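Long-range contacts in cytochrome c (PDB 6RTE), which acts as the dihydro-heme d1 dehydrogenase NirN in heme d1 biosynthesis, combining a heme c domain with an eight-bladed beta-propeller: residues Val152-Asp157 against Leu486-Pro491; Tyr460-Val465 against Ser492-Val497; Pro445-Gly450 against Val465-Gly470. All coordinates share one frame; numbering follows the deposited sequence.

Contact 1 of 3, residues Val152-Asp157 against Leu486-Pro491; sequences VVESGD and LPMNKP
Where the ring of the eight-bladed beta-propeller is closed, Glu-154 and Pro-491 form an antiparallel non-hydrogen-bonded pair, CA to CA 4.4 Å, and the turn of Ser-155 to Asp-157 meets the loop of Asn-489 and Lys-490. Ser-155 grips the carbonyl of Lys-490 with two donors. Its OG lies 2.7 Å from Lys-490 O, in the carbonyl plane; its backbone N approaches the same Lys-490 O at 3.1 Å from above that plane. The hydroxyl reaches the Lys-490 carbonyl because chi1 of 76° turns OG back over its own backbone. One residue on, Gly-156 N donates to Asn-489 O at 2.9 Å through a bent bond (132° at the hydrogen), and the Asn-489 amide packs against Gly-156 CA. This is the velcro closure of the propeller: the chain leaves strand 482-488 of the last blade and enters strand 491-496, which lines up beside strand 150-154 and completes the first blade. Pro-491 CA makes a CA-H...O contact with Val-153 O. On the face of Glu-154 and Pro-491, the extended Met-488 crosses the Glu-154 side chain at about a right angle. Met-488 SD sits 3.8 Å from Glu-154 CG and 3.9 Å from Val-152 CG1, with Leu-472 touching both Met-488 and Val-152. Glu-154 OE1 is held by Thr-161 and Arg-173, and Arg-173 also makes a salt bridge to Asp-157 OD2. A water donating to Asp-157 OD2 at 2.6 Å accepts from Asn-489 ND2.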
ATOM      1  N   VAL A 152       0.414   7.731  10.595  1.00 29.93           N
ATOM      2  CA  VAL A 152       0.390   6.386  11.177  1.00 30.47           C
ATOM      3  C   VAL A 152      -0.954   5.746  10.875  1.00 30.18           C
ATOM      4  O   VAL A 152      -2.004   6.286  11.242  1.00 31.39           O
ATOM      5  CB  VAL A 152       0.652   6.410  12.690  1.00 32.86           C
ATOM      6  CG1 VAL A 152       0.669   4.979  13.238  1.00 35.31           C
ATOM      7  CG2 VAL A 152       1.946   7.096  12.978  1.00 32.32           C
ATOM      8  N   VAL A 153      -0.919   4.594  10.216  1.00 29.37           N
ATOM      9  CA  VAL A 153      -2.132   3.864   9.849  1.00 31.16           C
ATOM     10  C   VAL A 153      -2.463   2.900  10.984  1.00 34.29           C
ATOM     11  O   VAL A 153      -1.664   2.014  11.319  1.00 34.87           O
ATOM     12  CB  VAL A 153      -1.949   3.135   8.512  1.00 32.39           C
ATOM     13  CG1 VAL A 153      -3.186   2.326   8.159  1.00 34.81           C
ATOM     14  CG2 VAL A 153      -1.673   4.145   7.383  1.00 30.35           C
ATOM     15  N   GLU A 154      -3.615   3.109  11.619  1.00 36.63           N
ATOM     16  CA  GLU A 154      -4.085   2.233  12.700  1.00 39.66           C
ATOM     17  C   GLU A 154      -5.116   1.284  12.088  1.00 37.26           C
ATOM     18  O   GLU A 154      -6.313   1.578  12.048  1.00 36.02           O
ATOM     19  CB  GLU A 154      -4.669   3.043  13.849  1.00 43.53           C
ATOM     20  CG  GLU A 154      -3.660   3.929  14.560  1.00 44.99           C
ATOM     21  CD  GLU A 154      -4.302   4.784  15.638  1.00 45.21           C
ATOM     22  OE1 GLU A 154      -4.586   5.983  15.379  1.00 44.69           O
ATOM     23  OE2 GLU A 154      -4.529   4.254  16.742  1.00 45.30           O
ATOM     24  N   SER A 155      -4.639   0.141  11.597  1.00 36.21           N
ATOM     25  CA  SER A 155      -5.487  -0.713  10.771  1.00 36.19           C
ATOM     26  C   SER A 155      -6.486  -1.528  11.586  1.00 37.82           C
ATOM     27  O   SER A 155      -7.478  -1.998  11.026  1.00 36.00           O
ATOM     28  CB  SER A 155      -4.614  -1.640   9.924  1.00 38.55           C
ATOM     29  OG  SER A 155      -4.079  -2.699  10.701  1.00 42.89           O
ATOM     30  N   GLY A 156      -6.249  -1.704  12.884  1.00 41.96           N
ATOM     31  CA  GLY A 156      -7.155  -2.500  13.698  1.00 46.38           C
ATOM     32  C   GLY A 156      -8.524  -1.870  13.864  1.00 46.41           C
ATOM     33  O   GLY A 156      -9.539  -2.573  13.894  1.00 48.94           O
ATOM     34  N   ASP A 157      -8.579  -0.541  13.996  1.00 44.60           N
ATOM     35  CA  ASP A 157      -9.843   0.176  14.130  1.00 44.25           C
ATOM     36  C   ASP A 157     -10.008   1.239  13.050  1.00 41.64           C
ATOM     37  O   ASP A 157     -10.877   2.106  13.164  1.00 42.66           O
ATOM     38  CB  ASP A 157      -9.976   0.797  15.527  1.00 48.44           C
ATOM     39  CG  ASP A 157      -8.708   1.508  15.992  1.00 49.52           C
ATOM     40  OD1 ASP A 157      -7.796   1.745  15.168  1.00 47.62           O
ATOM     41  OD2 ASP A 157      -8.632   1.829  17.203  1.00 51.28           O
ATOM     42  N   LEU A 486       4.011   3.614  22.048  1.00 51.31           N
ATOM     43  CA  LEU A 486       2.641   4.113  21.964  1.00 51.66           C
ATOM     44  C   LEU A 486       1.683   2.962  21.694  1.00 51.14           C
ATOM     45  O   LEU A 486       1.757   2.339  20.624  1.00 49.47           O
ATOM     46  CB  LEU A 486       2.506   5.176  20.870  1.00 52.40           C
ATOM     47  CG  LEU A 486       3.202   6.520  21.089  1.00 55.96           C
ATOM     48  CD1 LEU A 486       4.703   6.414  20.871  1.00 58.32           C
ATOM     49  CD2 LEU A 486       2.597   7.571  20.172  1.00 55.38           C
ATOM     50  N   PRO A 487       0.765   2.646  22.610  1.00 52.24           N
ATOM     51  CA  PRO A 487      -0.169   1.537  22.366  1.00 51.33           C
ATOM     52  C   PRO A 487      -1.140   1.842  21.235  1.00 48.91           C
ATOM     53  O   PRO A 487      -1.662   2.955  21.130  1.00 48.91           O
ATOM     54  CB  PRO A 487      -0.909   1.396  23.703  1.00 52.71           C
ATOM     55  CG  PRO A 487      -0.082   2.130  24.700  1.00 54.74           C
ATOM     56  CD  PRO A 487       0.608   3.214  23.964  1.00 54.13           C
ATOM     57  N   MET A 488      -1.398   0.828  20.403  1.00 48.09           N
ATOM     58  CA  MET A 488      -2.275   0.981  19.248  1.00 47.39           C
ATOM     59  C   MET A 488      -2.856  -0.368  18.843  1.00 48.91           C
ATOM     60  O   MET A 488      -2.273  -1.424  19.102  1.00 48.91           O
ATOM     61  CB  MET A 488      -1.535   1.596  18.056  1.00 47.07           C
ATOM     62  CG  MET A 488      -1.210   3.064  18.221  1.00 47.07           C
ATOM     63  SD  MET A 488      -0.511   3.773  16.726  1.00 45.75           S
ATOM     64  CE  MET A 488      -0.009   5.381  17.325  1.00 47.18           C
ATOM     65  N   ASN A 489      -4.010  -0.311  18.168  1.00 49.23           N
ATOM     66  CA  ASN A 489      -4.705  -1.510  17.699  1.00 51.83           C
ATOM     67  C   ASN A 489      -4.228  -1.816  16.285  1.00 50.53           C
ATOM     68  O   ASN A 489      -4.724  -1.246  15.307  1.00 48.98           O
ATOM     69  CB  ASN A 489      -6.219  -1.319  17.741  1.00 54.76           C
ATOM     70  CG  ASN A 489      -6.981  -2.602  17.425  1.00 59.50           C
ATOM     71  OD1 ASN A 489      -6.397  -3.592  16.987  1.00 61.50           O
ATOM     72  ND2 ASN A 489      -8.293  -2.584  17.643  1.00 60.88           N
ATOM     73  N   LYS A 490      -3.254  -2.715  16.177  1.00 51.23           N
ATOM     74  CA  LYS A 490      -2.760  -3.186  14.888  1.00 52.45           C
ATOM     75  C   LYS A 490      -2.250  -2.038  14.027  1.00 48.43           C
ATOM     76  O   LYS A 490      -2.722  -1.849  12.897  1.00 47.96           O
ATOM     77  CB  LYS A 490      -3.866  -3.940  14.147  1.00 55.92           C
ATOM     78  CG  LYS A 490      -4.442  -5.076  14.947  1.00 63.38           C
ATOM     79  CD  LYS A 490      -4.018  -6.408  14.371  1.00 69.25           C
ATOM     80  CE  LYS A 490      -4.870  -6.765  13.177  1.00 72.04           C
ATOM     81  NZ  LYS A 490      -4.177  -7.724  12.279  1.00 74.07           N
ATOM     82  N   PRO A 491      -1.288  -1.264  14.509  1.00 46.10           N
ATOM     83  CA  PRO A 491      -0.631  -0.290  13.631  1.00 42.39           C
ATOM     84  C   PRO A 491       0.082  -1.018  12.503  1.00 42.83           C
ATOM     85  O   PRO A 491       0.663  -2.085  12.701  1.00 41.48           O
ATOM     86  CB  PRO A 491       0.356   0.424  14.561  1.00 41.07           C
ATOM     87  CG  PRO A 491       0.692  -0.627  15.594  1.00 42.03           C
ATOM     88  CD  PRO A 491      -0.586  -1.419  15.800  1.00 44.12           C
TER
HETATM   89  O   HOH W   1      -5.300   2.048  17.394  1.00 49.11           O
HETATM   90  O   HOH W   2      -9.343  -0.028  18.818  1.00 61.13           O

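Contact 2 of 3, residues Tyr460-Val465 against Ser492-Val497; sequences YALLSV and SGKYNV
Lys-494 NZ reaches across to strand 460-465 and donates to two of its atoms, Leu-462 O at 3.0 Å and Ser-464 OG at 2.7 Å; it also hydrogen-bonds His-451 ND1. The bond to Leu-462 O comes in from above the carbonyl plane, 44° out of it. Ser-464 OG passes the chain of bonds back again, donating to Ser-492 O at 2.6 Å and tilted only slightly from that carbonyl's plane. The lysine arrives here by bending: chi1 of 78° folds CG in over the lysine's own main chain, and turns at chi2 and chi3 bring the rest against the facing strand. Its methylenes then pack on Leu-462, with Lys-494 CG 4.0 Å from Leu-462 CB and Lys-494 CD 3.4 Å from Leu-462 O. The strands run nearly antiparallel, at 162°, but their axes approach no closer than 7.3 Å, so side chains rather than a backbone ladder fill the distance. They belong to different sheets: strand 460-465 lies within the last blade of the propeller, while strand 491-496 completes the first. Further out, Phe-150 and Val-152 of strand 150-154 and Leu-472 of strand 470-476 line the aliphatic part of the lysine, which Glu-453 also touches. Ser-464 is positioned by backbone pairing with Gly-450, and Asn-496, which caps the helix 497-501, ties its N to Glu-453 of strand 449-454. The buried amino group thus has three partners, consistent with a charged ammonium group that has one acceptor for each N-H. Because Ser-464 OG receives one of these bonds, the hydroxyl's own proton is directed to Ser-492 O; together the bonds would fix the orientation of both groups between the two blades.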
ATOM      1  N   TYR A 460      15.904   8.406  14.879  1.00 46.56           N
ATOM      2  CA  TYR A 460      15.010   7.449  15.517  1.00 45.30           C
ATOM      3  C   TYR A 460      14.323   6.591  14.468  1.00 42.78           C
ATOM      4  O   TYR A 460      14.064   7.036  13.350  1.00 41.26           O
ATOM      5  CB  TYR A 460      13.950   8.148  16.376  1.00 43.37           C
ATOM      6  CG  TYR A 460      14.527   8.972  17.499  1.00 43.81           C
ATOM      7  CD1 TYR A 460      14.887   8.382  18.702  1.00 46.28           C
ATOM      8  CD2 TYR A 460      14.713  10.341  17.355  1.00 43.55           C
ATOM      9  CE1 TYR A 460      15.418   9.134  19.733  1.00 49.36           C
ATOM     10  CE2 TYR A 460      15.241  11.099  18.380  1.00 46.35           C
ATOM     11  CZ  TYR A 460      15.590  10.491  19.565  1.00 50.47           C
ATOM     12  OH  TYR A 460      16.117  11.240  20.590  1.00 55.71           O
ATOM     13  N   ALA A 461      14.023   5.350  14.854  1.00 42.56           N
ATOM     14  CA  ALA A 461      13.323   4.398  14.006  1.00 43.02           C
ATOM     15  C   ALA A 461      12.033   3.978  14.696  1.00 42.50           C
ATOM     16  O   ALA A 461      12.014   3.747  15.907  1.00 43.01           O
ATOM     17  CB  ALA A 461      14.196   3.169  13.716  1.00 47.32           C
ATOM     18  N   LEU A 462      10.955   3.887  13.923  1.00 41.36           N
ATOM     19  CA  LEU A 462       9.625   3.594  14.455  1.00 42.12           C
ATOM     20  C   LEU A 462       9.162   2.242  13.918  1.00 40.96           C
ATOM     21  O   LEU A 462       8.938   2.090  12.710  1.00 39.23           O
ATOM     22  CB  LEU A 462       8.639   4.701  14.093  1.00 43.22           C
ATOM     23  CG  LEU A 462       8.775   5.980  14.925  1.00 46.23           C
ATOM     24  CD1 LEU A 462      10.074   6.722  14.630  1.00 46.24           C
ATOM     25  CD2 LEU A 462       7.573   6.877  14.695  1.00 46.66           C
ATOM     26  N   LEU A 463       9.016   1.276  14.823  1.00 42.64           N
ATOM     27  CA  LEU A 463       8.637  -0.093  14.500  1.00 44.66           C
ATOM     28  C   LEU A 463       7.190  -0.356  14.903  1.00 43.14           C
ATOM     29  O   LEU A 463       6.701   0.177  15.901  1.00 42.66           O
ATOM     30  CB  LEU A 463       9.553  -1.092  15.225  1.00 49.27           C
ATOM     31  CG  LEU A 463      10.946  -1.352  14.644  1.00 53.05           C
ATOM     32  CD1 LEU A 463      11.770  -0.078  14.476  1.00 52.51           C
ATOM     33  CD2 LEU A 463      11.689  -2.356  15.532  1.00 57.39           C
ATOM     34  N   SER A 464       6.514  -1.210  14.129  1.00 43.50           N
ATOM     35  CA  SER A 464       5.117  -1.552  14.365  1.00 42.65           C
ATOM     36  C   SER A 464       4.990  -2.969  14.906  1.00 45.17           C
ATOM     37  O   SER A 464       5.515  -3.919  14.311  1.00 45.27           O
ATOM     38  CB  SER A 464       4.301  -1.417  13.078  1.00 41.03           C
ATOM     39  OG  SER A 464       4.121  -0.062  12.710  1.00 39.35           O
ATOM     40  N   VAL A 465       4.285  -3.111  16.025  1.00 46.62           N
ATOM     41  CA  VAL A 465       3.840  -4.411  16.519  1.00 49.17           C
ATOM     42  C   VAL A 465       2.408  -4.600  16.030  1.00 49.87           C
ATOM     43  O   VAL A 465       1.485  -3.937  16.520  1.00 51.25           O
ATOM     44  CB  VAL A 465       3.933  -4.504  18.047  1.00 49.65           C
ATOM     45  CG1 VAL A 465       3.436  -5.867  18.532  1.00 51.20           C
ATOM     46  CG2 VAL A 465       5.359  -4.266  18.505  1.00 49.63           C
ATOM     47  N   SER A 492       0.020  -0.446  11.300  1.00 41.23           N
ATOM     48  CA  SER A 492       0.665  -1.059  10.152  1.00 41.70           C
ATOM     49  C   SER A 492       1.802  -0.134   9.720  1.00 39.91           C
ATOM     50  O   SER A 492       2.847  -0.097  10.392  1.00 41.75           O
ATOM     51  CB  SER A 492      -0.364  -1.358   9.054  1.00 42.16           C
ATOM     52  OG  SER A 492      -1.189  -0.233   8.815  1.00 42.40           O
ATOM     53  N   GLY A 493       1.659   0.614   8.644  1.00 36.69           N
ATOM     54  CA  GLY A 493       2.722   1.503   8.209  1.00 36.29           C
ATOM     55  C   GLY A 493       2.676   2.845   8.914  1.00 36.26           C
ATOM     56  O   GLY A 493       1.622   3.292   9.374  1.00 36.33           O
ATOM     57  N   LYS A 494       3.855   3.469   9.033  1.00 35.90           N
ATOM     58  CA  LYS A 494       3.970   4.875   9.391  1.00 36.34           C
ATOM     59  C   LYS A 494       4.922   5.526   8.397  1.00 35.66           C
ATOM     60  O   LYS A 494       5.855   4.891   7.892  1.00 37.03           O
ATOM     61  CB  LYS A 494       4.449   5.094  10.843  1.00 38.68           C
ATOM     62  CG  LYS A 494       5.944   4.919  11.111  1.00 41.90           C
ATOM     63  CD  LYS A 494       6.435   3.485  10.894  1.00 42.67           C
ATOM     64  CE  LYS A 494       5.641   2.469  11.679  1.00 40.30           C
ATOM     65  NZ  LYS A 494       6.305   1.143  11.624  1.00 39.09           N
ATOM     66  N   TYR A 495       4.661   6.794   8.097  1.00 33.98           N
ATOM     67  CA  TYR A 495       5.244   7.445   6.932  1.00 32.51           C
ATOM     68  C   TYR A 495       5.677   8.842   7.320  1.00 33.15           C
ATOM     69  O   TYR A 495       4.845   9.679   7.682  1.00 34.28           O
ATOM     70  CB  TYR A 495       4.233   7.459   5.781  1.00 30.98           C
ATOM     71  CG  TYR A 495       3.736   6.062   5.480  1.00 31.47           C
ATOM     72  CD1 TYR A 495       2.695   5.501   6.211  1.00 31.90           C
ATOM     73  CD2 TYR A 495       4.337   5.285   4.502  1.00 32.27           C
ATOM     74  CE1 TYR A 495       2.258   4.221   5.970  1.00 33.63           C
ATOM     75  CE2 TYR A 495       3.902   3.995   4.250  1.00 34.81           C
ATOM     76  CZ  TYR A 495       2.860   3.467   4.986  1.00 35.44           C
ATOM     77  OH  TYR A 495       2.410   2.183   4.742  1.00 40.13           O
ATOM     78  N   ASN A 496       6.991   9.074   7.265  1.00 33.22           N
ATOM     79  CA  ASN A 496       7.594  10.343   7.657  1.00 32.35           C
ATOM     80  C   ASN A 496       7.580  11.281   6.461  1.00 32.21           C
ATOM     81  O   ASN A 496       8.161  10.968   5.417  1.00 31.26           O
ATOM     82  CB  ASN A 496       9.020  10.110   8.158  1.00 32.98           C
ATOM     83  CG  ASN A 496       9.679  11.388   8.659  1.00 33.78           C
ATOM     84  OD1 ASN A 496      10.390  12.073   7.913  1.00 34.20           O
ATOM     85  ND2 ASN A 496       9.442  11.717   9.925  1.00 34.04           N
ATOM     86  N   VAL A 497       6.909  12.431   6.610  1.00 31.32           N
ATOM     87  CA  VAL A 497       6.816  13.410   5.526  1.00 30.98           C
ATOM     88  C   VAL A 497       8.192  13.669   4.918  1.00 32.40           C
ATOM     89  O   VAL A 497       8.393  13.545   3.702  1.00 32.74           O
ATOM     90  CB  VAL A 497       6.193  14.724   6.035  1.00 31.02           C
ATOM     91  CG1 VAL A 497       6.307  15.816   4.973  1.00 31.81           C
ATOM     92  CG2 VAL A 497       4.748  14.520   6.442  1.00 29.83           C
TER

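Contact 3 of 3, residues Pro445-Gly450 against Val465-Gly470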
ATOM      1  N   PRO A 445       8.066  -9.594  22.380  1.00 70.99           N
ATOM      2  CA  PRO A 445       8.306 -11.027  22.160  1.00 71.97           C
ATOM      3  C   PRO A 445       7.020 -11.818  21.972  1.00 70.53           C
ATOM      4  O   PRO A 445       6.128 -11.786  22.825  1.00 73.56           O
ATOM      5  CB  PRO A 445       9.058 -11.450  23.431  1.00 73.28           C
ATOM      6  CG  PRO A 445       9.769 -10.210  23.865  1.00 72.34           C
ATOM      7  CD  PRO A 445       8.838  -9.076  23.527  1.00 71.50           C
ATOM      8  N   GLY A 446       6.911 -12.521  20.848  1.00 66.92           N
ATOM      9  CA  GLY A 446       5.768 -13.351  20.559  1.00 67.30           C
ATOM     10  C   GLY A 446       4.779 -12.754  19.580  1.00 65.67           C
ATOM     11  O   GLY A 446       3.946 -13.493  19.036  1.00 64.63           O
ATOM     12  N   LYS A 447       4.842 -11.449  19.345  1.00 68.79           N
ATOM     13  CA  LYS A 447       3.886 -10.765  18.493  1.00 66.74           C
ATOM     14  C   LYS A 447       4.543 -10.365  17.180  1.00 63.02           C
ATOM     15  O   LYS A 447       5.765 -10.241  17.075  1.00 63.36           O
ATOM     16  CB  LYS A 447       3.322  -9.529  19.196  1.00 66.27           C
ATOM     17  CG  LYS A 447       2.758  -9.851  20.560  1.00 69.77           C
ATOM     18  CD  LYS A 447       1.828  -8.773  21.047  1.00 71.47           C
ATOM     19  CE  LYS A 447       1.265  -9.144  22.395  1.00 77.06           C
ATOM     20  NZ  LYS A 447       0.201  -8.203  22.796  1.00 78.68           N
ATOM     21  N   VAL A 448       3.705 -10.166  16.167  1.00 60.22           N
ATOM     22  CA  VAL A 448       4.215  -9.870  14.836  1.00 60.21           C
ATOM     23  C   VAL A 448       4.819  -8.470  14.848  1.00 55.52           C
ATOM     24  O   VAL A 448       4.151  -7.487  15.184  1.00 53.71           O
ATOM     25  CB  VAL A 448       3.109 -10.014  13.781  1.00 62.89           C
ATOM     26  CG1 VAL A 448       1.859  -9.301  14.223  1.00 65.57           C
ATOM     27  CG2 VAL A 448       3.576  -9.485  12.428  1.00 60.05           C
ATOM     28  N   ALA A 449       6.100  -8.386  14.508  1.00 54.91           N
ATOM     29  CA  ALA A 449       6.816  -7.124  14.389  1.00 50.52           C
ATOM     30  C   ALA A 449       7.167  -6.904  12.926  1.00 49.88           C
ATOM     31  O   ALA A 449       7.653  -7.818  12.254  1.00 48.28           O
ATOM     32  CB  ALA A 449       8.082  -7.133  15.246  1.00 51.87           C
ATOM     33  N   GLY A 450       6.920  -5.698  12.427  1.00 49.45           N
ATOM     34  CA  GLY A 450       7.226  -5.422  11.041  1.00 49.06           C
ATOM     35  C   GLY A 450       7.048  -3.976  10.647  1.00 45.87           C
ATOM     36  O   GLY A 450       6.211  -3.272  11.208  1.00 44.34           O
ATOM     37  N   VAL A 465       4.285  -3.111  16.025  1.00 46.62           N
ATOM     38  CA  VAL A 465       3.840  -4.411  16.519  1.00 49.17           C
ATOM     39  C   VAL A 465       2.408  -4.600  16.030  1.00 49.87           C
ATOM     40  O   VAL A 465       1.485  -3.937  16.520  1.00 51.25           O
ATOM     41  CB  VAL A 465       3.933  -4.504  18.047  1.00 49.65           C
ATOM     42  CG1 VAL A 465       3.436  -5.867  18.532  1.00 51.20           C
ATOM     43  CG2 VAL A 465       5.359  -4.266  18.505  1.00 49.63           C
ATOM     44  N   TRP A 466       2.225  -5.498  15.056  1.00 49.73           N
ATOM     45  CA  TRP A 466       0.955  -5.657  14.342  1.00 52.11           C
ATOM     46  C   TRP A 466       0.039  -6.577  15.151  1.00 54.55           C
ATOM     47  O   TRP A 466      -0.177  -7.746  14.822  1.00 55.42           O
ATOM     48  CB  TRP A 466       1.180  -6.240  12.949  1.00 56.58           C
ATOM     49  CG  TRP A 466       1.985  -5.424  11.984  1.00 61.34           C
ATOM     50  CD1 TRP A 466       3.260  -4.959  12.149  1.00 63.81           C
ATOM     51  CD2 TRP A 466       1.577  -5.017  10.672  1.00 62.71           C
ATOM     52  NE1 TRP A 466       3.662  -4.270  11.027  1.00 63.25           N
ATOM     53  CE2 TRP A 466       2.647  -4.291  10.106  1.00 62.03           C
ATOM     54  CE3 TRP A 466       0.406  -5.187   9.926  1.00 62.98           C
ATOM     55  CZ2 TRP A 466       2.581  -3.738   8.829  1.00 59.51           C
ATOM     56  CZ3 TRP A 466       0.341  -4.634   8.661  1.00 60.70           C
ATOM     57  CH2 TRP A 466       1.423  -3.923   8.124  1.00 59.04           C
ATOM     58  N   ASP A 467      -0.532  -6.032  16.220  1.00 54.28           N
ATOM     59  CA  ASP A 467      -1.330  -6.847  17.128  1.00 53.72           C
ATOM     60  C   ASP A 467      -2.471  -6.004  17.678  1.00 53.62           C
ATOM     61  O   ASP A 467      -2.352  -4.783  17.801  1.00 49.86           O
ATOM     62  CB  ASP A 467      -0.455  -7.404  18.256  1.00 54.32           C
ATOM     63  CG  ASP A 467      -1.177  -8.439  19.105  1.00 58.53           C
ATOM     64  OD1 ASP A 467      -1.926  -8.037  20.017  1.00 60.07           O
ATOM     65  OD2 ASP A 467      -1.000  -9.654  18.851  1.00 60.39           O
ATOM     66  N   ARG A 468      -3.590  -6.664  17.991  1.00 57.01           N
ATOM     67  CA  ARG A 468      -4.684  -5.965  18.657  1.00 60.16           C
ATOM     68  C   ARG A 468      -4.162  -5.234  19.886  1.00 60.76           C
ATOM     69  O   ARG A 468      -4.536  -4.083  20.149  1.00 60.21           O
ATOM     70  CB  ARG A 468      -5.791  -6.944  19.039  1.00 63.30           C
ATOM     71  N   ASP A 469      -3.280  -5.889  20.637  1.00 61.38           N
ATOM     72  CA  ASP A 469      -2.524  -5.254  21.712  1.00 62.86           C
ATOM     73  C   ASP A 469      -1.143  -4.850  21.196  1.00 58.74           C
ATOM     74  O   ASP A 469      -0.103  -5.268  21.706  1.00 58.42           O
ATOM     75  CB  ASP A 469      -2.425  -6.205  22.902  1.00 72.09           C
ATOM     76  CG  ASP A 469      -1.969  -5.518  24.176  1.00 79.23           C
ATOM     77  OD1 ASP A 469      -2.793  -5.395  25.107  1.00 82.99           O
ATOM     78  OD2 ASP A 469      -0.792  -5.105  24.252  1.00 80.90           O
ATOM     79  N   GLY A 470      -1.149  -4.024  20.144  1.00 55.88           N
ATOM     80  CA  GLY A 470       0.059  -3.641  19.453  1.00 55.51           C
ATOM     81  C   GLY A 470       0.598  -2.300  19.918  1.00 55.46           C
ATOM     82  O   GLY A 470       0.122  -1.704  20.887  1.00 59.46           O
TER
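The indole of Trp-466 is turned edge-on to Gly-450, whose O lies in the ring plane and accepts from Trp-466 NE1 at 2.7 Å. The bond is fairly straight (161° at the hydrogen), although seen from the acceptor the donor stands well above the carbonyl plane. Phe-419 meets the same indole edge-to-face. A backbone bond from Trp-466 N to Val-448 O, 2.8 Å, completes a two-point clasp beside the antiparallel pair Ala-449 and Val-465. Here the strands 449-454 and 460-465 of the last blade part: Trp-466 is the centre of an inverse gamma turn that leads into the loop before strand 470-476. Beyond the pair, Lys-447 lays CB on Val-465 CG1 (3.7 Å) and runs extended toward Asp-467 and Asp-469, crossing Asp-467 at about a right angle so that its CD stands over a face of the Asp-467 carboxylate. Lys-447 NZ hydrogen-bonds Asp-469 O at 3.1 Å and makes longer salt bridges to Asp-467 OD1 (3.5 Å) and Asp-469 OD2 (3.6 Å). Asp-467 OD1 also closes an Asx turn, taking the backbone N of Asp-469 at 2.6 Å on its anti side. One ammonium group therefore faces two carboxylates and a carbonyl, and its positive charge would be expected to offset the repulsion between the two carboxylates across the tight loop.

Contact 2 is the most deeply buried of the three, while contacts 1 and 3 combine buried strand ends with more exposed loops. Contacts 1 and 2 both tie the first blade to the last: contact 1 sets the end of strand 150-154 and its turn against the loop leaving strand 482-488, contact 2 sets the closing strand 491-496 against strand 460-465 through side chains between the two blades. Contact 3 stays within the last blade. They meet directly: Val-153 pairs with residues 492-493, Lys-490 N reaches Asp-467 O, and contacts 2 and 3 share Val-465. A lysine-serine hydrogen-bond chain serves the interior, whereas opposite charges and a water bridge appear at the loops.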